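Local coordinates for 182aa long hypothetical protein (Pyrococcus horikoshii, PDB 2GAN) that is of unknown function but, as a member of the GNAT family, probably transfers an acetyl group from acetyl-coenzyme A to an unidentified acceptor, at residues L18-G30 and K41-E55. Residues are numbered along the deposited sequence; the frame is centred on the assembly and turned at random.
Unlike the reference sequence in segment 41-55: Asn48 (reference Asp).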
ATOM      1  N   LEU A  18     -11.841  -8.731 -17.269  1.00 19.18           N
ATOM      2  CA  LEU A  18     -12.286  -7.352 -17.099  1.00 20.54           C
ATOM      3  C   LEU A  18     -13.069  -7.181 -15.795  1.00 21.93           C
ATOM      4  O   LEU A  18     -12.812  -6.258 -15.017  1.00 23.24           O
ATOM      5  CB  LEU A  18     -13.170  -6.941 -18.279  1.00 23.20           C
ATOM      6  CG  LEU A  18     -13.540  -5.460 -18.384  1.00 24.03           C
ATOM      7  CD1 LEU A  18     -12.280  -4.631 -18.558  1.00 24.34           C
ATOM      8  CD2 LEU A  18     -14.465  -5.253 -19.571  1.00 24.80           C
ATOM      9  N   GLU A  19     -14.023  -8.082 -15.564  1.00 21.54           N
ATOM     10  CA  GLU A  19     -14.871  -8.042 -14.375  1.00 21.71           C
ATOM     11  C   GLU A  19     -14.075  -8.334 -13.100  1.00 21.31           C
ATOM     12  O   GLU A  19     -14.361  -7.783 -12.032  1.00 18.93           O
ATOM     13  CB  GLU A  19     -16.038  -9.031 -14.545  1.00 24.44           C
ATOM     14  CG  GLU A  19     -17.066  -9.044 -13.406  1.00 29.30           C
ATOM     15  CD  GLU A  19     -18.420  -9.594 -13.846  1.00 31.79           C
ATOM     16  OE1 GLU A  19     -18.454 -10.423 -14.783  1.00 33.60           O
ATOM     17  OE2 GLU A  19     -19.450  -9.206 -13.248  1.00 31.66           O
ATOM     18  N   LEU A  20     -13.077  -9.205 -13.208  1.00 19.70           N
ATOM     19  CA  LEU A  20     -12.237  -9.515 -12.053  1.00 19.84           C
ATOM     20  C   LEU A  20     -11.438  -8.248 -11.706  1.00 20.89           C
ATOM     21  O   LEU A  20     -11.335  -7.863 -10.537  1.00 20.59           O
ATOM     22  CB  LEU A  20     -11.281 -10.676 -12.378  1.00 18.36           C
ATOM     23  CG  LEU A  20     -10.111 -10.936 -11.410  1.00 21.09           C
ATOM     24  CD1 LEU A  20     -10.628 -11.066  -9.987  1.00 17.90           C
ATOM     25  CD2 LEU A  20      -9.361 -12.201 -11.819  1.00 17.89           C
HETATM   26  N   MSE A  21     -10.899  -7.581 -12.722  1.00 20.06           N
HETATM   27  CA  MSE A  21     -10.124  -6.373 -12.479  1.00 24.08           C
HETATM   28  C   MSE A  21     -10.972  -5.243 -11.900  1.00 24.82           C
HETATM   29  O   MSE A  21     -10.469  -4.411 -11.139  1.00 24.90           O
HETATM   30  CB  MSE A  21      -9.420  -5.918 -13.765  1.00 27.41           C
HETATM   31  CG  MSE A  21      -8.366  -6.910 -14.259  1.00 33.96           C
HETATM   32 SE   MSE A  21      -7.023  -7.302 -12.889  1.00 43.53          SE
HETATM   33  CE  MSE A  21      -5.654  -6.095 -13.487  1.00 42.94           C
ATOM     34  N   PHE A  22     -12.252  -5.206 -12.253  1.00 23.93           N
ATOM     35  CA  PHE A  22     -13.137  -4.167 -11.725  1.00 22.58           C
ATOM     36  C   PHE A  22     -13.420  -4.411 -10.248  1.00 21.69           C
ATOM     37  O   PHE A  22     -13.414  -3.479  -9.439  1.00 22.09           O
ATOM     38  CB  PHE A  22     -14.462  -4.140 -12.483  1.00 23.83           C
ATOM     39  CG  PHE A  22     -15.497  -3.254 -11.853  1.00 25.62           C
ATOM     40  CD1 PHE A  22     -15.263  -1.888 -11.699  1.00 24.55           C
ATOM     41  CD2 PHE A  22     -16.694  -3.785 -11.391  1.00 26.73           C
ATOM     42  CE1 PHE A  22     -16.206  -1.064 -11.090  1.00 27.25           C
ATOM     43  CE2 PHE A  22     -17.646  -2.972 -10.779  1.00 28.06           C
ATOM     44  CZ  PHE A  22     -17.402  -1.608 -10.628  1.00 27.10           C
ATOM     45  N   ARG A  23     -13.671  -5.663  -9.894  1.00 23.11           N
ATOM     46  CA  ARG A  23     -13.949  -5.988  -8.505  1.00 23.89           C
ATOM     47  C   ARG A  23     -12.739  -5.613  -7.657  1.00 23.71           C
ATOM     48  O   ARG A  23     -12.874  -5.168  -6.521  1.00 25.73           O
ATOM     49  CB  ARG A  23     -14.324  -7.476  -8.381  1.00 23.54           C
ATOM     50  CG  ARG A  23     -15.709  -7.788  -8.980  1.00 24.06           C
ATOM     51  CD  ARG A  23     -16.073  -9.273  -8.960  1.00 28.66           C
ATOM     52  NE  ARG A  23     -15.992  -9.831  -7.614  1.00 30.16           N
ATOM     53  CZ  ARG A  23     -15.062 -10.694  -7.213  1.00 28.75           C
ATOM     54  NH1 ARG A  23     -14.133 -11.119  -8.053  1.00 26.94           N
ATOM     55  NH2 ARG A  23     -15.045 -11.109  -5.953  1.00 31.12           N
ATOM     56  N   ILE A  24     -11.550  -5.756  -8.225  1.00 25.46           N
ATOM     57  CA  ILE A  24     -10.331  -5.395  -7.510  1.00 25.75           C
ATOM     58  C   ILE A  24     -10.231  -3.873  -7.408  1.00 25.86           C
ATOM     59  O   ILE A  24      -9.837  -3.333  -6.376  1.00 24.70           O
ATOM     60  CB  ILE A  24      -9.101  -5.952  -8.233  1.00 26.68           C
ATOM     61  CG1 ILE A  24      -9.114  -7.479  -8.114  1.00 28.14           C
ATOM     62  CG2 ILE A  24      -7.821  -5.364  -7.645  1.00 26.11           C
ATOM     63  CD1 ILE A  24      -8.196  -8.178  -9.077  1.00 31.34           C
ATOM     64  N   TYR A  25     -10.595  -3.190  -8.491  1.00 24.24           N
ATOM     65  CA  TYR A  25     -10.569  -1.732  -8.535  1.00 25.08           C
ATOM     66  C   TYR A  25     -11.507  -1.180  -7.470  1.00 25.71           C
ATOM     67  O   TYR A  25     -11.219  -0.165  -6.845  1.00 28.43           O
ATOM     68  CB  TYR A  25     -11.018  -1.244  -9.916  1.00 23.38           C
ATOM     69  CG  TYR A  25     -10.884   0.247 -10.154  1.00 23.04           C
ATOM     70  CD1 TYR A  25     -12.011   1.071 -10.228  1.00 23.85           C
ATOM     71  CD2 TYR A  25      -9.629   0.823 -10.373  1.00 23.30           C
ATOM     72  CE1 TYR A  25     -11.890   2.431 -10.526  1.00 23.56           C
ATOM     73  CE2 TYR A  25      -9.495   2.176 -10.673  1.00 23.89           C
ATOM     74  CZ  TYR A  25     -10.631   2.976 -10.753  1.00 24.59           C
ATOM     75  OH  TYR A  25     -10.498   4.302 -11.114  1.00 22.44           O
ATOM     76  N   ARG A  26     -12.632  -1.850  -7.266  1.00 27.01           N
ATOM     77  CA  ARG A  26     -13.604  -1.411  -6.272  1.00 27.63           C
ATOM     78  C   ARG A  26     -13.136  -1.793  -4.865  1.00 28.30           C
ATOM     79  O   ARG A  26     -13.139  -0.965  -3.956  1.00 28.59           O
ATOM     80  CB  ARG A  26     -14.965  -2.044  -6.571  1.00 29.01           C
ATOM     81  CG  ARG A  26     -16.124  -1.583  -5.688  1.00 28.40           C
ATOM     82  CD  ARG A  26     -17.409  -2.269  -6.137  1.00 31.59           C
ATOM     83  NE  ARG A  26     -17.322  -3.729  -6.014  1.00 33.90           N
ATOM     84  CZ  ARG A  26     -18.164  -4.590  -6.584  1.00 33.56           C
ATOM     85  NH1 ARG A  26     -19.167  -4.148  -7.332  1.00 35.41           N
ATOM     86  NH2 ARG A  26     -18.009  -5.895  -6.404  1.00 31.38           N
ATOM     87  N   SER A  27     -12.714  -3.038  -4.682  1.00 28.33           N
ATOM     88  CA  SER A  27     -12.269  -3.466  -3.359  1.00 28.91           C
ATOM     89  C   SER A  27     -11.099  -2.630  -2.839  1.00 27.92           C
ATOM     90  O   SER A  27     -11.007  -2.375  -1.642  1.00 27.38           O
ATOM     91  CB  SER A  27     -11.887  -4.946  -3.374  1.00 28.33           C
ATOM     92  OG  SER A  27     -10.695  -5.151  -4.107  1.00 35.11           O
ATOM     93  N   THR A  28     -10.212  -2.205  -3.738  1.00 27.15           N
ATOM     94  CA  THR A  28      -9.047  -1.392  -3.360  1.00 26.29           C
ATOM     95  C   THR A  28      -9.325   0.108  -3.472  1.00 29.00           C
ATOM     96  O   THR A  28      -8.413   0.933  -3.356  1.00 30.09           O
ATOM     97  CB  THR A  28      -7.824  -1.694  -4.256  1.00 26.20           C
ATOM     98  OG1 THR A  28      -8.122  -1.329  -5.615  1.00 23.42           O
ATOM     99  CG2 THR A  28      -7.472  -3.181  -4.196  1.00 23.54           C
ATOM    100  N   ASN A  29     -10.578   0.460  -3.719  1.00 29.14           N
ATOM    101  CA  ASN A  29     -10.968   1.859  -3.849  1.00 31.58           C
ATOM    102  C   ASN A  29     -10.173   2.618  -4.914  1.00 29.32           C
ATOM    103  O   ASN A  29      -9.637   3.699  -4.657  1.00 28.13           O
ATOM    104  CB  ASN A  29     -10.828   2.569  -2.505  1.00 35.09           C
ATOM    105  CG  ASN A  29     -11.710   3.799  -2.408  1.00 41.34           C
ATOM    106  OD1 ASN A  29     -11.468   4.817  -3.065  1.00 43.64           O
ATOM    107  ND2 ASN A  29     -12.754   3.705  -1.593  1.00 43.31           N
ATOM    108  N   GLY A  30     -10.109   2.046  -6.111  1.00 29.09           N
ATOM    109  CA  GLY A  30      -9.407   2.683  -7.214  1.00 28.19           C
ATOM    110  C   GLY A  30      -7.893   2.562  -7.214  1.00 26.88           C
ATOM    111  O   GLY A  30      -7.222   3.149  -8.062  1.00 25.60           O
ATOM    112  N   LYS A  41      -9.402   9.399 -13.117  1.00 33.93           N
ATOM    113  CA  LYS A  41      -9.797   8.027 -12.825  1.00 32.12           C
ATOM    114  C   LYS A  41     -11.258   7.957 -12.380  1.00 29.53           C
ATOM    115  O   LYS A  41     -11.730   8.800 -11.616  1.00 26.72           O
ATOM    116  CB  LYS A  41      -8.863   7.418 -11.762  1.00 33.80           C
ATOM    117  CG  LYS A  41      -9.008   7.960 -10.340  1.00 39.09           C
ATOM    118  CD  LYS A  41     -10.033   7.169  -9.523  1.00 43.67           C
ATOM    119  CE  LYS A  41     -10.043   7.606  -8.057  1.00 46.19           C
ATOM    120  NZ  LYS A  41     -10.963   6.792  -7.204  1.00 46.70           N
ATOM    121  N   PRO A  42     -12.002   6.957 -12.879  1.00 28.78           N
ATOM    122  CA  PRO A  42     -13.414   6.776 -12.537  1.00 27.97           C
ATOM    123  C   PRO A  42     -13.636   6.301 -11.113  1.00 29.97           C
ATOM    124  O   PRO A  42     -12.728   5.771 -10.470  1.00 28.99           O
ATOM    125  CB  PRO A  42     -13.880   5.751 -13.557  1.00 28.34           C
ATOM    126  CG  PRO A  42     -12.661   4.904 -13.739  1.00 29.27           C
ATOM    127  CD  PRO A  42     -11.569   5.940 -13.854  1.00 26.88           C
ATOM    128  N   ASN A  43     -14.855   6.503 -10.630  1.00 31.52           N
ATOM    129  CA  ASN A  43     -15.231   6.087  -9.290  1.00 33.89           C
ATOM    130  C   ASN A  43     -15.033   4.581  -9.205  1.00 33.96           C
ATOM    131  O   ASN A  43     -15.350   3.855 -10.143  1.00 34.57           O
ATOM    132  CB  ASN A  43     -16.704   6.414  -9.037  1.00 36.74           C
ATOM    133  CG  ASN A  43     -17.130   6.122  -7.616  1.00 39.57           C
ATOM    134  OD1 ASN A  43     -16.928   6.938  -6.720  1.00 43.14           O
ATOM    135  ND2 ASN A  43     -17.711   4.948  -7.397  1.00 41.84           N
ATOM    136  N   PRO A  44     -14.505   4.091  -8.078  1.00 35.19           N
ATOM    137  CA  PRO A  44     -14.272   2.655  -7.889  1.00 35.40           C
ATOM    138  C   PRO A  44     -15.519   1.781  -8.018  1.00 34.78           C
ATOM    139  O   PRO A  44     -15.415   0.584  -8.263  1.00 35.75           O
ATOM    140  CB  PRO A  44     -13.641   2.586  -6.494  1.00 35.92           C
ATOM    141  CG  PRO A  44     -14.208   3.784  -5.803  1.00 38.20           C
ATOM    142  CD  PRO A  44     -14.119   4.846  -6.874  1.00 37.34           C
ATOM    143  N   ASN A  45     -16.694   2.378  -7.856  1.00 35.85           N
ATOM    144  CA  ASN A  45     -17.935   1.626  -7.975  1.00 36.57           C
ATOM    145  C   ASN A  45     -18.544   1.779  -9.370  1.00 35.58           C
ATOM    146  O   ASN A  45     -19.597   1.216  -9.656  1.00 34.77           O
ATOM    147  CB  ASN A  45     -18.946   2.087  -6.921  1.00 39.69           C
ATOM    148  CG  ASN A  45     -18.426   1.939  -5.504  1.00 42.56           C
ATOM    149  OD1 ASN A  45     -18.057   0.844  -5.072  1.00 44.79           O
ATOM    150  ND2 ASN A  45     -18.393   3.045  -4.770  1.00 44.25           N
ATOM    151  N   ASP A  46     -17.874   2.535 -10.231  1.00 33.78           N
ATOM    152  CA  ASP A  46     -18.356   2.770 -11.591  1.00 33.46           C
ATOM    153  C   ASP A  46     -17.732   1.808 -12.603  1.00 31.99           C
ATOM    154  O   ASP A  46     -16.644   2.059 -13.119  1.00 31.09           O
ATOM    155  CB  ASP A  46     -18.054   4.220 -11.997  1.00 34.10           C
ATOM    156  CG  ASP A  46     -18.448   4.524 -13.429  1.00 33.45           C
ATOM    157  OD1 ASP A  46     -18.020   5.577 -13.940  1.00 34.34           O
ATOM    158  OD2 ASP A  46     -19.186   3.721 -14.041  1.00 33.73           O
ATOM    159  N   PHE A  47     -18.431   0.713 -12.887  1.00 32.71           N
ATOM    160  CA  PHE A  47     -17.940  -0.285 -13.835  1.00 33.85           C
ATOM    161  C   PHE A  47     -17.807   0.252 -15.259  1.00 32.93           C
ATOM    162  O   PHE A  47     -16.767   0.073 -15.894  1.00 31.49           O
ATOM    163  CB  PHE A  47     -18.847  -1.528 -13.832  1.00 34.05           C
ATOM    164  CG  PHE A  47     -18.509  -2.531 -14.911  1.00 34.72           C
ATOM    165  CD1 PHE A  47     -19.065  -2.416 -16.188  1.00 33.86           C
ATOM    166  CD2 PHE A  47     -17.602  -3.565 -14.660  1.00 34.85           C
ATOM    167  CE1 PHE A  47     -18.725  -3.311 -17.198  1.00 33.58           C
ATOM    168  CE2 PHE A  47     -17.251  -4.468 -15.661  1.00 32.49           C
ATOM    169  CZ  PHE A  47     -17.811  -4.343 -16.935  1.00 34.89           C
ATOM    170  N   ASN A  48     -18.854   0.902 -15.759  1.00 33.16           N
ATOM    171  CA  ASN A  48     -18.825   1.451 -17.115  1.00 33.90           C
ATOM    172  C   ASN A  48     -17.621   2.371 -17.305  1.00 31.63           C
ATOM    173  O   ASN A  48     -16.925   2.292 -18.315  1.00 31.93           O
ATOM    174  CB  ASN A  48     -20.115   2.226 -17.417  1.00 36.89           C
ATOM    175  CG  ASN A  48     -21.364   1.365 -17.288  1.00 40.36           C
ATOM    176  OD1 ASN A  48     -21.402   0.223 -17.758  1.00 41.70           O
ATOM    177  ND2 ASN A  48     -22.401   1.917 -16.664  1.00 41.05           N
ATOM    178  N   GLY A  49     -17.376   3.241 -16.335  1.00 30.42           N
ATOM    179  CA  GLY A  49     -16.247   4.147 -16.440  1.00 28.46           C
ATOM    180  C   GLY A  49     -14.931   3.390 -16.406  1.00 27.85           C
ATOM    181  O   GLY A  49     -13.985   3.745 -17.107  1.00 25.86           O
ATOM    182  N   PHE A  50     -14.871   2.338 -15.593  1.00 27.68           N
ATOM    183  CA  PHE A  50     -13.659   1.545 -15.485  1.00 25.61           C
ATOM    184  C   PHE A  50     -13.381   0.876 -16.817  1.00 26.49           C
ATOM    185  O   PHE A  50     -12.296   1.006 -17.371  1.00 26.32           O
ATOM    186  CB  PHE A  50     -13.806   0.472 -14.408  1.00 24.35           C
ATOM    187  CG  PHE A  50     -12.603  -0.423 -14.280  1.00 25.44           C
ATOM    188  CD1 PHE A  50     -11.465   0.005 -13.596  1.00 26.17           C
ATOM    189  CD2 PHE A  50     -12.601  -1.693 -14.848  1.00 23.57           C
ATOM    190  CE1 PHE A  50     -10.341  -0.827 -13.481  1.00 26.72           C
ATOM    191  CE2 PHE A  50     -11.482  -2.531 -14.742  1.00 23.73           C
ATOM    192  CZ  PHE A  50     -10.353  -2.100 -14.057  1.00 23.27           C
ATOM    193  N   ARG A  51     -14.375   0.159 -17.328  1.00 29.72           N
ATOM    194  CA  ARG A  51     -14.231  -0.552 -18.591  1.00 33.34           C
ATOM    195  C   ARG A  51     -13.786   0.354 -19.727  1.00 34.95           C
ATOM    196  O   ARG A  51     -12.836   0.047 -20.446  1.00 34.41           O
ATOM    197  CB  ARG A  51     -15.548  -1.219 -18.980  1.00 33.94           C
ATOM    198  CG  ARG A  51     -15.414  -2.156 -20.169  1.00 39.31           C
ATOM    199  CD  ARG A  51     -16.709  -2.899 -20.447  1.00 41.51           C
ATOM    200  NE  ARG A  51     -17.497  -2.254 -21.487  1.00 45.91           N
ATOM    201  CZ  ARG A  51     -17.139  -2.201 -22.764  1.00 47.43           C
ATOM    202  NH1 ARG A  51     -16.001  -2.758 -23.156  1.00 49.51           N
ATOM    203  NH2 ARG A  51     -17.917  -1.594 -23.652  1.00 50.60           N
ATOM    204  N   GLU A  52     -14.477   1.478 -19.877  1.00 37.76           N
ATOM    205  CA  GLU A  52     -14.180   2.425 -20.937  1.00 38.92           C
ATOM    206  C   GLU A  52     -12.730   2.867 -20.970  1.00 38.78           C
ATOM    207  O   GLU A  52     -12.180   3.135 -22.035  1.00 37.55           O
ATOM    208  CB  GLU A  52     -15.062   3.657 -20.794  1.00 42.23           C
ATOM    209  CG  GLU A  52     -14.971   4.589 -21.979  1.00 48.39           C
ATOM    210  CD  GLU A  52     -15.784   5.845 -21.785  1.00 53.05           C
ATOM    211  OE1 GLU A  52     -16.960   5.729 -21.365  1.00 55.09           O
ATOM    212  OE2 GLU A  52     -15.253   6.945 -22.061  1.00 55.49           O
ATOM    213  N   VAL A  53     -12.105   2.936 -19.804  1.00 38.16           N
ATOM    214  CA  VAL A  53     -10.731   3.391 -19.746  1.00 37.95           C
ATOM    215  C   VAL A  53      -9.691   2.290 -19.524  1.00 35.94           C
ATOM    216  O   VAL A  53      -8.492   2.552 -19.593  1.00 36.50           O
ATOM    217  CB  VAL A  53     -10.597   4.471 -18.655  1.00 40.24           C
ATOM    218  CG1 VAL A  53     -10.514   3.826 -17.284  1.00 41.51           C
ATOM    219  CG2 VAL A  53      -9.406   5.348 -18.943  1.00 43.28           C
ATOM    220  N   TYR A  54     -10.143   1.059 -19.286  1.00 33.28           N
ATOM    221  CA  TYR A  54      -9.228  -0.058 -19.042  1.00 30.38           C
ATOM    222  C   TYR A  54      -9.311  -1.165 -20.094  1.00 29.04           C
ATOM    223  O   TYR A  54      -8.313  -1.815 -20.402  1.00 27.23           O
ATOM    224  CB  TYR A  54      -9.490  -0.647 -17.651  1.00 28.05           C
ATOM    225  CG  TYR A  54      -8.556  -1.772 -17.253  1.00 28.42           C
ATOM    226  CD1 TYR A  54      -8.921  -3.108 -17.437  1.00 26.30           C
ATOM    227  CD2 TYR A  54      -7.309  -1.504 -16.688  1.00 26.76           C
ATOM    228  CE1 TYR A  54      -8.067  -4.144 -17.066  1.00 25.91           C
ATOM    229  CE2 TYR A  54      -6.450  -2.539 -16.313  1.00 26.05           C
ATOM    230  CZ  TYR A  54      -6.831  -3.849 -16.503  1.00 26.23           C
ATOM    231  OH  TYR A  54      -5.977  -4.866 -16.145  1.00 25.16           O
ATOM    232  N   GLU A  55     -10.503  -1.368 -20.642  1.00 28.91           N
ATOM    233  CA  GLU A  55     -10.733  -2.392 -21.653  1.00 28.97           C
ATOM    234  C   GLU A  55      -9.712  -2.315 -22.789  1.00 28.28           C
ATOM    235  O   GLU A  55      -9.122  -3.322 -23.163  1.00 27.82           O
ATOM    236  CB  GLU A  55     -12.166  -2.252 -22.185  1.00 32.15           C
ATOM    237  CG  GLU A  55     -12.694  -3.390 -23.054  1.00 35.67           C
ATOM    238  CD  GLU A  55     -12.124  -3.377 -24.454  1.00 37.27           C
ATOM    239  OE1 GLU A  55     -11.957  -2.271 -25.019  1.00 37.89           O
ATOM    240  OE2 GLU A  55     -11.868  -4.472 -25.001  1.00 39.90           O
TER
HETATM  241  O   HOH W   1     -12.718   7.524  -4.331  1.00 53.39           O
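The hydroxyl of Tyr25 donates to the backbone carbonyl of Pro42, Tyr25 OH to Pro42 O 2.7 Å, tying helix 14-27 to the loop that leads into helix 47-65. The acceptor lies at the edge of the tyrosine ring, near its plane, and the donor sits 19° from the carbonyl plane. With CG anti to the backbone N (chi1 -173°), the ring is directed to the loop 41-44; Phe50 CD1 lies over one face and Gly30 CA over the opposite face, both offset toward the rim. Were the tyrosine an alanine here, the Pro42 carbonyl would probably lose this donor and a gap would open beside Phe50. The Phe50 ring, oblique to that of Tyr25 at 44°, is a knob in a hole formed by Leu18, Met21, Phe22 and Tyr25; Phe22 CA makes a CH-pi contact over one face of the Phe50 ring, 4.1 Å from its centroid. Phe22 and Phe47 make a T-shaped pair, centroids 5.1 Å apart, in which the Phe47 edge meets the Phe22 face; Phe47 CB adds a CH-pi contact, 3.6 Å from the Phe22 centroid. At the far end Leu18 fits among Phe47, Arg51, Tyr54 and Glu55: Leu18 CD1 meets the edge of the Tyr54 ring at Tyr54 CD1, 3.9 Å, and Leu18 CD2 touches the aliphatic part of Arg51. Asp46 caps helix 47-65 through OD2 and Gly49 N, while a Schellman motif closes helix 14-27 beside Pro44. Met21 and Tyr54 also touch Phe111 of strand 106-114, placing the pair of helices against the central sheet of the GNAT fold. The helices thus join chiefly through an aromatic cluster of Phe22, Tyr25, Phe47 and Phe50, with one directional hydrogen bond from the Tyr25 hydroxyl holding the carbonyl of Pro42 in the loop before helix 47-65.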